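Local coordinates for fiber protein 2 (Fowl adenovirus 1, PDB 2VTW) that forms the trimeric head of the fowl adenovirus short fibre, a capsid spike that probably attaches the virion to a receptor on the host cell, at residues A[31-36]-A[86-91]; A[48-53]-A[187-192]; A[71-76]-A[168-173]; A[122-127]-A[150-155]. One frame throughout, in Å; residues are numbered along the deposited sequence.

Contact 1. Residues A[31-36]-A[86-91]; sequences GSYFLQ and SNIGQG
Tyr33 OH is held by two hydrogen bonds. The backbone N-H of Gly89 donates to it, with Gly89 N 2.8 Å from Tyr33 OH and an N-H...O angle of 172°, so this bond is nearly straight. The second is a hydrogen bond with Ser9 OG. Ser9 OG is also bonded to Gly89 O, so one serine serves both the phenol and the loop. The Gly89 bond ties strand 28-40 to the loop 86-91. CG of Tyr33 sits between the backbone N and the carbonyl carbon (chi1 70°). At the OH end, the Gly89 amide reaches the ring at its edge, near the ring plane.

Ile88 adds the apolar half. Its CD1 lies over one face of the Tyr33 ring, offset toward the rim and 4.2 Å from Tyr33 CZ. Its other branch, CG2, is anti to the backbone N. Ile88 CG2 meets Tyr33 OH at 3.8 Å and Leu35 CD2 at 3.7 Å. Leu35 and Ile88 cross at about a right angle. Ile88 thus divides its two branches between ring face and leucine methyl. Further cover for Ile88 comes from Leu80, and Asn84 ND2 bonds to its carbonyl.

A loop is here packed against a strand of the fibre-head beta-sandwich, with the phenol and Ile88 as the join. Residues 31-36 belong to strand 28-40, which runs between strands 4-23 and 43-53. Residues 86-91 belong to the loop between strands 71-76 and 92-94, and Ser86 OG ties the start of this segment to Trp75 N and Asn20 O.

Contact 2. Residues A[48-53]-A[187-192]; sequences LYVKVD and VAIGPV
Leu48 to Val52 pair with Val187 to Val192 as antiparallel neighbours, and a beta bulge interrupts the register. The two strands belong to the layer that includes strands 28-40, 43-53 and 185-197, consistent with the beta-sandwich of adenovirus fibre heads.

Backbone bonds come in three couples, Leu48 with Val192, Val50 with Ile189 and Val52 with Val187. Between the first two couples Tyr49 faces two residues, Gly190 and Pro191. Gly190 has a positive phi (138°), and its backbone angles call for glycine, since they would jam a beta carbon against the preceding carbonyl O. The peptide bond to Pro191 is cis.

The aromatic contact is at the bulge. Tyr49 and Pro191 lie side by side and point the same way. Pro191 CB sits over the ring face, 4.1 Å from the centroid of the Tyr49 ring, as a CH-pi contact. Tyr49 CE1 also comes within 3.3 Å of Pro191 N. A second subunit touches this surface, its Pro109 packing on Tyr49 and its Pro197 on Pro191.

Apolar contacts line the face of Leu48, Val50, Ile189 and Val192, which meet Phe169 and Phe171 of the opposing layer. Ile189 CG2 lies 3.7 Å from Val50 CB and 3.3 Å from Val50 O.

On the face of Lys51 and Ala188, Lys51 extends away beyond its CG, and Lys51 CG rests 3.7 Å from Ala188 CB.

Contact 3. Residues A[71-76]-A[168-173]; sequences YFTVWV and AFTFQC
This is a buried antiparallel strand pair, 71-76 against 168-173. Strands 71-76 and 163-173 are neighbours in the layer that faces strands 43-53 and 185-197. Phe72 bonds with Phe171 and Val74 with Phe169 through both backbone N-H and C=O groups; the shortest of these bonds is Phe171 N to Phe72 O, 2.7 Å.

Phe72 CG stands between the backbone N and the carbonyl carbon (chi1 72°). The Phe72 and Phe171 rings are nearly parallel (8° apart) but displaced, with little overlap. Instead Phe171 CB lies over one face of the Phe72 ring, toward its rim, 3.8 Å from the centroid.

These phenylalanines point into the beta-sandwich, where Phe169 and Phe171 pack on the two facing strands. Val76 CG2 closes on Phe169 CE2 at 3.7 Å.

The opposite face is more polar. Thr170 OG1 donates to Thr73 OG1 (2.8 Å), and Thr73 OG1 is bonded in turn to Tyr124 O, while Ser126 N donates to Thr170 OG1. The Gln172 amide stacks on the Tyr71 ring at 9°, with Gln172 CG 3.8 Å above the ring centre. At the other end Ala168 CB sits over the six-membered ring of Trp75, 3.6 Å from its centroid.

Contact 4. Residues A[122-127]-A[150-155]; sequences PYYASR and RMQVTP
Gln152 CB lies 3.2 Å from Ser126 OG, the first touch of a side chain that reaches from its strand into the loop. CG stands anti to the backbone N (chi1 -177°), and the chain runs on extended to CD. There the amide divides its work. Gln152 OE1 accepts the N-H of Arg127 at 2.9 Å, with the donor above the carbonyl plane, and it also takes the N-H of Phe128. Gln152 NE2 donates to Tyr124 OH at 2.8 Å and, within its own strand, to Thr154 OG1. The Tyr124 oxygen lies in the amide plane, while the ring stands at 81° to it and receives NE2 at its edge. With both ends of the amide bonded, its rotation is fixed.

Tyr124 and Thr154 meet tip to tip, Tyr124 OH being 3.5 Å from Thr154 CG2. Thr154 OG1 in turn donates to Gln152 O.

The loop 122-127 lies over strand 147-157, on the face of its sandwich layer turned away from Met151 and the interior. Its Ser126 OG is bonded to Ala168 O of the next strand.

Arg150 bends at its second and third torsions. Arg127 O lies over one face of its guanidinium, 3.5 Å from Arg150 NE. Arg150 NE donates to a water at 3.0 Å, which also lies 3.1 Å from Ser126 O, and Arg150 NH1 bonds to Gly129 O. A third subunit comes in here: its Arg135 NH1 donates to Arg127 O, though it also lies close to Arg150 NH2, a probably repulsive pair of like charges, and its Tyr134 packs on Arg150.

In the fold
All four contacts lie in the C-terminal head domain. Contacts 1 and 2 share one sandwich layer through neighbouring strands 28-40 and 43-53, with centres about 11 Å apart. Contacts 3 and 4 share the other through strands 163-173 and 147-157, with centres about 7 Å apart. Contacts 2 and 3 face each other across the core. The centres of contacts 2 and 4 are about 18 Å apart. Along the chain, contact 1 interleaves with contacts 2 and 3. Contact 4 falls within the span of contact 3, and contact 3 within that of contact 2. Contacts 2 and 3 pair strands far apart in sequence, while contacts 1 and 4 join loops to strands. Contacts 1 and 2 meet the second subunit and contact 4 the third, whereas contact 3 touches no other chain.

Contact 1. Residues A[31-36]-A[86-91]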
# COMPACT_ATOMS: atom_id res chain seq x y z
N GLY A 31 -10.82 -20.83 -9.67
CA GLY A 31 -10.95 -19.43 -10.06
C GLY A 31 -9.85 -19.08 -11.02
O GLY A 31 -8.86 -19.80 -11.10
N SER A 32 -10.04 -18.00 -11.78
CA SER A 32 -9.00 -17.46 -12.64
C SER A 32 -8.19 -16.43 -11.86
O SER A 32 -8.63 -15.95 -10.81
CB SER A 32 -9.62 -16.83 -13.88
OG SER A 32 -10.62 -17.70 -14.41
N TYR A 33 -7.01 -16.09 -12.36
CA TYR A 33 -6.16 -15.13 -11.68
C TYR A 33 -5.23 -14.50 -12.68
O TYR A 33 -4.97 -15.07 -13.75
CB TYR A 33 -5.37 -15.79 -10.53
CG TYR A 33 -4.31 -16.72 -11.05
CD1 TYR A 33 -3.07 -16.23 -11.43
CD2 TYR A 33 -4.57 -18.08 -11.24
CE1 TYR A 33 -2.09 -17.05 -11.97
CE2 TYR A 33 -3.57 -18.94 -11.80
CZ TYR A 33 -2.34 -18.40 -12.15
OH TYR A 33 -1.34 -19.16 -12.69
N PHE A 34 -4.75 -13.31 -12.36
CA PHE A 34 -3.64 -12.75 -13.06
C PHE A 34 -2.67 -12.19 -12.02
O PHE A 34 -3.03 -11.35 -11.18
CB PHE A 34 -4.12 -11.69 -14.02
CG PHE A 34 -3.11 -11.32 -15.05
CD1 PHE A 34 -2.44 -12.30 -15.78
CD2 PHE A 34 -2.81 -10.01 -15.30
CE1 PHE A 34 -1.51 -11.97 -16.74
CE2 PHE A 34 -1.86 -9.67 -16.26
CZ PHE A 34 -1.21 -10.68 -16.97
N LEU A 35 -1.43 -12.69 -12.08
CA LEU A 35 -0.37 -12.45 -11.10
C LEU A 35 0.80 -11.78 -11.80
O LEU A 35 1.32 -12.30 -12.79
CB LEU A 35 0.10 -13.79 -10.52
CG LEU A 35 1.34 -13.81 -9.62
CD1 LEU A 35 1.07 -12.92 -8.37
CD2 LEU A 35 1.70 -15.26 -9.21
N GLN A 36 1.18 -10.59 -11.35
CA GLN A 36 2.31 -9.86 -11.92
C GLN A 36 3.16 -9.41 -10.75
O GLN A 36 2.68 -8.66 -9.89
CB GLN A 36 1.81 -8.65 -12.71
CG GLN A 36 1.05 -9.03 -14.01
CD GLN A 36 0.34 -7.86 -14.65
OE1 GLN A 36 -0.74 -7.49 -14.20
NE2 GLN A 36 0.94 -7.27 -15.69
N SER A 86 -2.08 -23.76 -4.69
CA SER A 86 -3.13 -23.11 -5.49
C SER A 86 -2.92 -23.25 -6.99
O SER A 86 -3.74 -22.81 -7.76
CB SER A 86 -3.22 -21.59 -5.13
OG SER A 86 -3.82 -21.42 -3.85
N ASN A 87 -1.80 -23.84 -7.39
CA ASN A 87 -1.56 -24.24 -8.77
C ASN A 87 -1.33 -23.02 -9.62
O ASN A 87 -1.87 -22.89 -10.72
CB ASN A 87 -2.73 -25.12 -9.29
CG ASN A 87 -2.48 -25.72 -10.68
OD1 ASN A 87 -1.33 -26.00 -11.07
ND2 ASN A 87 -3.57 -25.90 -11.44
N ILE A 88 -0.50 -22.11 -9.11
CA ILE A 88 0.02 -21.03 -9.94
C ILE A 88 0.75 -21.68 -11.10
O ILE A 88 1.60 -22.53 -10.89
CB ILE A 88 0.97 -20.06 -9.16
CG1 ILE A 88 0.28 -19.51 -7.91
CG2 ILE A 88 1.40 -18.89 -10.02
CD1 ILE A 88 -1.11 -18.92 -8.16
N GLY A 89 0.40 -21.27 -12.32
CA GLY A 89 0.98 -21.82 -13.53
C GLY A 89 2.32 -21.21 -13.88
O GLY A 89 2.71 -20.15 -13.38
N GLN A 90 3.03 -21.91 -14.77
CA GLN A 90 4.32 -21.44 -15.27
C GLN A 90 3.97 -20.19 -16.00
O GLN A 90 2.85 -20.07 -16.49
CB GLN A 90 4.94 -22.45 -16.27
CG GLN A 90 5.19 -23.85 -15.69
CD GLN A 90 6.38 -23.92 -14.76
OE1 GLN A 90 7.37 -23.20 -14.94
NE2 GLN A 90 6.31 -24.80 -13.74
N GLY A 91 4.90 -19.26 -16.11
CA GLY A 91 4.53 -17.98 -16.64
C GLY A 91 5.60 -17.46 -17.54
O GLY A 91 6.21 -18.20 -18.29

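Contact 2. Residues A[48-53]-A[187-192]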
# COMPACT_ATOMS: atom_id res chain seq x y z
N LEU A 48 -2.08 -8.91 -7.89
CA LEU A 48 -2.94 -10.07 -8.07
C LEU A 48 -4.42 -9.72 -8.36
O LEU A 48 -5.07 -9.07 -7.55
CB LEU A 48 -2.88 -10.94 -6.80
CG LEU A 48 -3.72 -12.21 -6.80
CD1 LEU A 48 -3.13 -13.19 -7.84
CD2 LEU A 48 -3.83 -12.85 -5.42
N TYR A 49 -4.95 -10.15 -9.51
CA TYR A 49 -6.40 -10.16 -9.73
C TYR A 49 -6.95 -11.58 -9.56
O TYR A 49 -6.29 -12.56 -9.94
CB TYR A 49 -6.75 -9.70 -11.12
CG TYR A 49 -6.40 -8.29 -11.52
CD1 TYR A 49 -7.30 -7.22 -11.33
CD2 TYR A 49 -5.20 -8.02 -12.14
CE1 TYR A 49 -6.99 -5.94 -11.74
CE2 TYR A 49 -4.88 -6.76 -12.54
CZ TYR A 49 -5.77 -5.72 -12.34
OH TYR A 49 -5.38 -4.46 -12.77
N VAL A 50 -8.15 -11.70 -8.98
CA VAL A 50 -8.85 -12.99 -8.83
C VAL A 50 -10.28 -12.85 -9.36
O VAL A 50 -10.96 -11.84 -9.07
CB VAL A 50 -8.88 -13.47 -7.34
CG1 VAL A 50 -9.88 -14.63 -7.12
CG2 VAL A 50 -7.50 -13.90 -6.87
N LYS A 51 -10.75 -13.83 -10.14
CA LYS A 51 -12.19 -13.88 -10.54
C LYS A 51 -12.77 -15.30 -10.32
O LYS A 51 -12.12 -16.29 -10.65
CB LYS A 51 -12.37 -13.40 -11.98
CG LYS A 51 -13.83 -13.23 -12.41
CD LYS A 51 -13.90 -12.80 -13.86
CE LYS A 51 -15.33 -12.69 -14.35
NZ LYS A 51 -15.30 -11.99 -15.66
N VAL A 52 -13.95 -15.38 -9.71
CA VAL A 52 -14.65 -16.63 -9.48
C VAL A 52 -16.03 -16.57 -10.16
O VAL A 52 -16.81 -15.64 -9.92
CB VAL A 52 -14.82 -16.92 -7.97
CG1 VAL A 52 -15.29 -18.35 -7.74
CG2 VAL A 52 -13.50 -16.67 -7.23
N ASP A 53 -16.30 -17.53 -11.05
CA ASP A 53 -17.55 -17.64 -11.83
C ASP A 53 -18.25 -18.89 -11.28
O ASP A 53 -17.65 -19.96 -11.23
CB ASP A 53 -17.19 -17.78 -13.32
CG ASP A 53 -18.42 -17.77 -14.27
OD1 ASP A 53 -19.50 -18.30 -13.94
OD2 ASP A 53 -18.27 -17.24 -15.40
N VAL A 187 -17.69 -12.70 -9.43
CA VAL A 187 -17.05 -11.69 -8.58
C VAL A 187 -15.60 -11.60 -9.04
O VAL A 187 -14.97 -12.62 -9.29
CB VAL A 187 -17.14 -12.03 -7.08
CG1 VAL A 187 -16.49 -13.38 -6.78
CG2 VAL A 187 -16.50 -10.89 -6.21
N ALA A 188 -15.13 -10.38 -9.26
CA ALA A 188 -13.79 -10.12 -9.73
C ALA A 188 -13.19 -9.01 -8.86
O ALA A 188 -13.86 -8.00 -8.55
CB ALA A 188 -13.80 -9.72 -11.19
N ILE A 189 -11.94 -9.21 -8.46
CA ILE A 189 -11.31 -8.37 -7.44
C ILE A 189 -9.89 -8.08 -7.86
O ILE A 189 -9.21 -8.95 -8.40
CB ILE A 189 -11.30 -9.05 -6.06
CG1 ILE A 189 -10.63 -8.17 -5.00
CG2 ILE A 189 -10.58 -10.38 -6.14
CD1 ILE A 189 -10.89 -8.60 -3.58
N GLY A 190 -9.48 -6.84 -7.62
CA GLY A 190 -8.10 -6.40 -7.80
C GLY A 190 -7.99 -5.04 -8.44
O GLY A 190 -9.01 -4.40 -8.73
N PRO A 191 -6.75 -4.60 -8.70
CA PRO A 191 -5.51 -5.32 -8.36
C PRO A 191 -5.23 -5.29 -6.86
O PRO A 191 -5.35 -4.23 -6.23
CB PRO A 191 -4.42 -4.57 -9.13
CG PRO A 191 -4.98 -3.21 -9.38
CD PRO A 191 -6.48 -3.32 -9.37
N VAL A 192 -4.95 -6.45 -6.28
CA VAL A 192 -4.56 -6.55 -4.89
C VAL A 192 -3.05 -6.49 -4.86
O VAL A 192 -2.41 -7.39 -5.42
CB VAL A 192 -5.05 -7.85 -4.28
CG1 VAL A 192 -4.57 -7.98 -2.83
CG2 VAL A 192 -6.59 -7.95 -4.39

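Contact 3. Residues A[71-76]-A[168-173]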
# COMPACT_ATOMS: atom_id res chain seq x y z
N TYR A 71 -14.79 -16.45 3.78
CA TYR A 71 -13.35 -16.29 3.50
C TYR A 71 -12.87 -17.31 2.49
O TYR A 71 -13.40 -18.40 2.41
CB TYR A 71 -12.50 -16.44 4.75
CG TYR A 71 -12.68 -15.40 5.83
CD1 TYR A 71 -13.73 -14.47 5.81
CD2 TYR A 71 -11.83 -15.38 6.90
CE1 TYR A 71 -13.88 -13.54 6.83
CE2 TYR A 71 -11.99 -14.48 7.92
CZ TYR A 71 -12.99 -13.56 7.87
OH TYR A 71 -13.10 -12.67 8.91
N PHE A 72 -11.86 -16.94 1.72
CA PHE A 72 -11.13 -17.91 0.91
C PHE A 72 -9.69 -17.49 0.69
O PHE A 72 -9.37 -16.29 0.69
CB PHE A 72 -11.85 -18.19 -0.41
CG PHE A 72 -11.81 -17.07 -1.42
CD1 PHE A 72 -10.75 -16.95 -2.29
CD2 PHE A 72 -12.89 -16.20 -1.54
CE1 PHE A 72 -10.71 -15.95 -3.23
CE2 PHE A 72 -12.87 -15.19 -2.49
CZ PHE A 72 -11.79 -15.07 -3.34
N THR A 73 -8.82 -18.48 0.50
CA THR A 73 -7.37 -18.25 0.44
C THR A 73 -6.82 -18.61 -0.92
O THR A 73 -7.20 -19.64 -1.52
CB THR A 73 -6.64 -19.04 1.54
OG1 THR A 73 -7.16 -18.65 2.82
CG2 THR A 73 -5.12 -18.83 1.50
N VAL A 74 -5.94 -17.75 -1.40
CA VAL A 74 -5.12 -17.99 -2.57
C VAL A 74 -3.63 -17.95 -2.12
O VAL A 74 -3.21 -17.03 -1.40
CB VAL A 74 -5.39 -16.93 -3.66
CG1 VAL A 74 -4.41 -17.09 -4.86
CG2 VAL A 74 -6.82 -17.05 -4.14
N TRP A 75 -2.87 -18.97 -2.52
CA TRP A 75 -1.43 -19.05 -2.26
C TRP A 75 -0.65 -18.60 -3.47
O TRP A 75 -0.82 -19.14 -4.55
CB TRP A 75 -1.05 -20.51 -1.92
CG TRP A 75 -1.43 -20.87 -0.55
CD1 TRP A 75 -2.55 -21.53 -0.17
CD2 TRP A 75 -0.70 -20.58 0.65
NE1 TRP A 75 -2.57 -21.66 1.20
CE2 TRP A 75 -1.44 -21.08 1.72
CE3 TRP A 75 0.50 -19.91 0.91
CZ2 TRP A 75 -1.01 -20.96 3.04
CZ3 TRP A 75 0.92 -19.80 2.21
CH2 TRP A 75 0.18 -20.32 3.26
N VAL A 76 0.20 -17.58 -3.32
CA VAL A 76 1.16 -17.24 -4.39
C VAL A 76 2.49 -17.91 -4.06
O VAL A 76 3.01 -17.78 -2.93
CB VAL A 76 1.34 -15.73 -4.59
CG1 VAL A 76 2.49 -15.44 -5.54
CG2 VAL A 76 0.05 -15.14 -5.13
N ALA A 168 0.28 -16.13 1.54
CA ALA A 168 -1.14 -16.43 1.66
C ALA A 168 -1.95 -15.12 1.57
O ALA A 168 -1.64 -14.15 2.27
CB ALA A 168 -1.44 -17.15 2.96
N PHE A 169 -2.93 -15.11 0.67
CA PHE A 169 -3.91 -14.02 0.53
C PHE A 169 -5.24 -14.57 0.94
O PHE A 169 -5.76 -15.46 0.27
CB PHE A 169 -4.03 -13.57 -0.92
CG PHE A 169 -2.85 -12.83 -1.46
CD1 PHE A 169 -2.91 -11.48 -1.69
CD2 PHE A 169 -1.69 -13.51 -1.81
CE1 PHE A 169 -1.83 -10.79 -2.21
CE2 PHE A 169 -0.59 -12.82 -2.34
CZ PHE A 169 -0.65 -11.47 -2.54
N THR A 170 -5.81 -14.10 2.04
CA THR A 170 -7.15 -14.53 2.44
C THR A 170 -8.15 -13.40 2.19
O THR A 170 -8.03 -12.30 2.77
CB THR A 170 -7.24 -15.09 3.86
OG1 THR A 170 -6.36 -16.22 4.01
CG2 THR A 170 -8.66 -15.55 4.18
N PHE A 171 -9.10 -13.69 1.31
CA PHE A 171 -10.15 -12.75 0.89
C PHE A 171 -11.31 -12.89 1.84
O PHE A 171 -11.88 -13.97 1.95
CB PHE A 171 -10.56 -13.05 -0.54
CG PHE A 171 -9.45 -12.82 -1.54
CD1 PHE A 171 -9.44 -11.70 -2.34
CD2 PHE A 171 -8.40 -13.73 -1.66
CE1 PHE A 171 -8.42 -11.47 -3.25
CE2 PHE A 171 -7.36 -13.51 -2.57
CZ PHE A 171 -7.37 -12.40 -3.37
N GLN A 172 -11.66 -11.80 2.51
CA GLN A 172 -12.65 -11.83 3.55
C GLN A 172 -13.89 -11.03 3.10
O GLN A 172 -13.91 -9.79 3.20
CB GLN A 172 -12.06 -11.27 4.84
CG GLN A 172 -10.66 -11.87 5.14
CD GLN A 172 -10.09 -11.45 6.46
OE1 GLN A 172 -9.22 -12.14 7.01
NE2 GLN A 172 -10.57 -10.33 7.01
N CYS A 173 -14.88 -11.76 2.58
CA CYS A 173 -16.14 -11.17 2.08
C CYS A 173 -17.02 -10.65 3.20
O CYS A 173 -17.16 -11.31 4.25
CB CYS A 173 -16.95 -12.20 1.28
SG CYS A 173 -16.20 -12.77 -0.24

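Contact 4. Residues A[122-127]-A[150-155]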
# COMPACT_ATOMS: atom_id res chain seq x y z
N PRO A 122 -7.12 -28.39 3.75
CA PRO A 122 -6.62 -27.58 2.65
C PRO A 122 -6.79 -26.05 2.82
O PRO A 122 -6.22 -25.31 2.04
CB PRO A 122 -7.43 -28.08 1.46
CG PRO A 122 -8.71 -28.49 2.05
CD PRO A 122 -8.44 -28.96 3.45
N TYR A 123 -7.58 -25.61 3.80
CA TYR A 123 -7.73 -24.18 4.08
C TYR A 123 -6.78 -23.65 5.17
O TYR A 123 -6.77 -24.14 6.32
CB TYR A 123 -9.17 -23.83 4.47
CG TYR A 123 -9.38 -22.39 4.90
CD1 TYR A 123 -9.40 -21.36 3.97
CD2 TYR A 123 -9.57 -22.08 6.25
CE1 TYR A 123 -9.62 -20.02 4.37
CE2 TYR A 123 -9.78 -20.74 6.66
CZ TYR A 123 -9.79 -19.73 5.71
OH TYR A 123 -10.00 -18.44 6.12
N TYR A 124 -6.01 -22.64 4.80
CA TYR A 124 -5.22 -21.88 5.75
C TYR A 124 -5.73 -20.41 5.79
O TYR A 124 -5.83 -19.77 4.75
CB TYR A 124 -3.75 -21.92 5.34
CG TYR A 124 -2.84 -21.17 6.29
CD1 TYR A 124 -2.39 -21.77 7.46
CD2 TYR A 124 -2.41 -19.88 6.02
CE1 TYR A 124 -1.57 -21.11 8.34
CE2 TYR A 124 -1.57 -19.21 6.90
CZ TYR A 124 -1.17 -19.83 8.05
OH TYR A 124 -0.34 -19.20 8.93
N ALA A 125 -6.04 -19.92 7.00
CA ALA A 125 -6.44 -18.52 7.23
C ALA A 125 -5.22 -17.62 7.42
O ALA A 125 -4.57 -17.67 8.46
CB ALA A 125 -7.33 -18.43 8.48
N SER A 126 -4.91 -16.82 6.40
CA SER A 126 -3.96 -15.70 6.50
C SER A 126 -4.44 -14.75 7.59
O SER A 126 -5.56 -14.25 7.53
CB SER A 126 -3.88 -15.01 5.16
OG SER A 126 -2.84 -14.07 5.09
N ARG A 127 -3.61 -14.50 8.60
CA ARG A 127 -4.04 -13.67 9.75
C ARG A 127 -3.10 -12.53 10.21
O ARG A 127 -3.56 -11.60 10.89
CB ARG A 127 -4.32 -14.58 10.93
CG ARG A 127 -5.64 -15.35 10.77
CD ARG A 127 -6.02 -16.14 12.01
NE ARG A 127 -5.96 -15.31 13.20
CZ ARG A 127 -6.89 -14.46 13.62
NH1 ARG A 127 -8.04 -14.30 12.96
NH2 ARG A 127 -6.66 -13.76 14.72
N ARG A 150 -6.28 -10.10 3.83
CA ARG A 150 -5.12 -10.27 4.70
C ARG A 150 -3.97 -10.92 3.93
O ARG A 150 -4.16 -11.91 3.25
CB ARG A 150 -5.47 -11.11 5.91
CG ARG A 150 -4.35 -11.22 6.97
CD ARG A 150 -4.22 -9.96 7.75
NE ARG A 150 -5.39 -9.70 8.57
CZ ARG A 150 -5.53 -8.66 9.39
NH1 ARG A 150 -4.58 -7.76 9.50
NH2 ARG A 150 -6.64 -8.55 10.11
N MET A 151 -2.77 -10.34 4.03
CA MET A 151 -1.62 -10.84 3.29
C MET A 151 -0.47 -11.21 4.26
O MET A 151 -0.05 -10.38 5.08
CB MET A 151 -1.19 -9.83 2.26
CG MET A 151 -2.33 -9.37 1.32
SD MET A 151 -1.94 -7.81 0.54
CE MET A 151 -3.58 -7.21 0.17
N GLN A 152 -0.02 -12.47 4.18
CA GLN A 152 0.88 -13.04 5.16
C GLN A 152 1.88 -13.99 4.49
O GLN A 152 1.49 -15.05 3.97
CB GLN A 152 0.09 -13.77 6.23
CG GLN A 152 0.93 -14.37 7.39
CD GLN A 152 0.15 -15.42 8.14
OE1 GLN A 152 -0.76 -15.11 8.91
NE2 GLN A 152 0.47 -16.69 7.89
N VAL A 153 3.15 -13.60 4.48
CA VAL A 153 4.21 -14.55 4.09
C VAL A 153 4.26 -15.65 5.17
O VAL A 153 4.33 -15.36 6.37
CB VAL A 153 5.54 -13.87 3.94
CG1 VAL A 153 6.67 -14.90 3.80
CG2 VAL A 153 5.50 -12.93 2.75
N THR A 154 4.20 -16.90 4.74
CA THR A 154 3.95 -18.03 5.63
C THR A 154 4.85 -19.21 5.26
O THR A 154 5.03 -19.49 4.08
CB THR A 154 2.48 -18.52 5.47
OG1 THR A 154 1.56 -17.42 5.59
CG2 THR A 154 2.17 -19.57 6.48
N PRO A 155 5.43 -19.88 6.26
CA PRO A 155 6.16 -21.14 5.97
C PRO A 155 5.21 -22.31 5.72
O PRO A 155 4.36 -22.57 6.54
CB PRO A 155 6.97 -21.40 7.25
CG PRO A 155 6.37 -20.55 8.29
CD PRO A 155 5.47 -19.52 7.67
O HOH W 1 -7.27 -12.04 8.97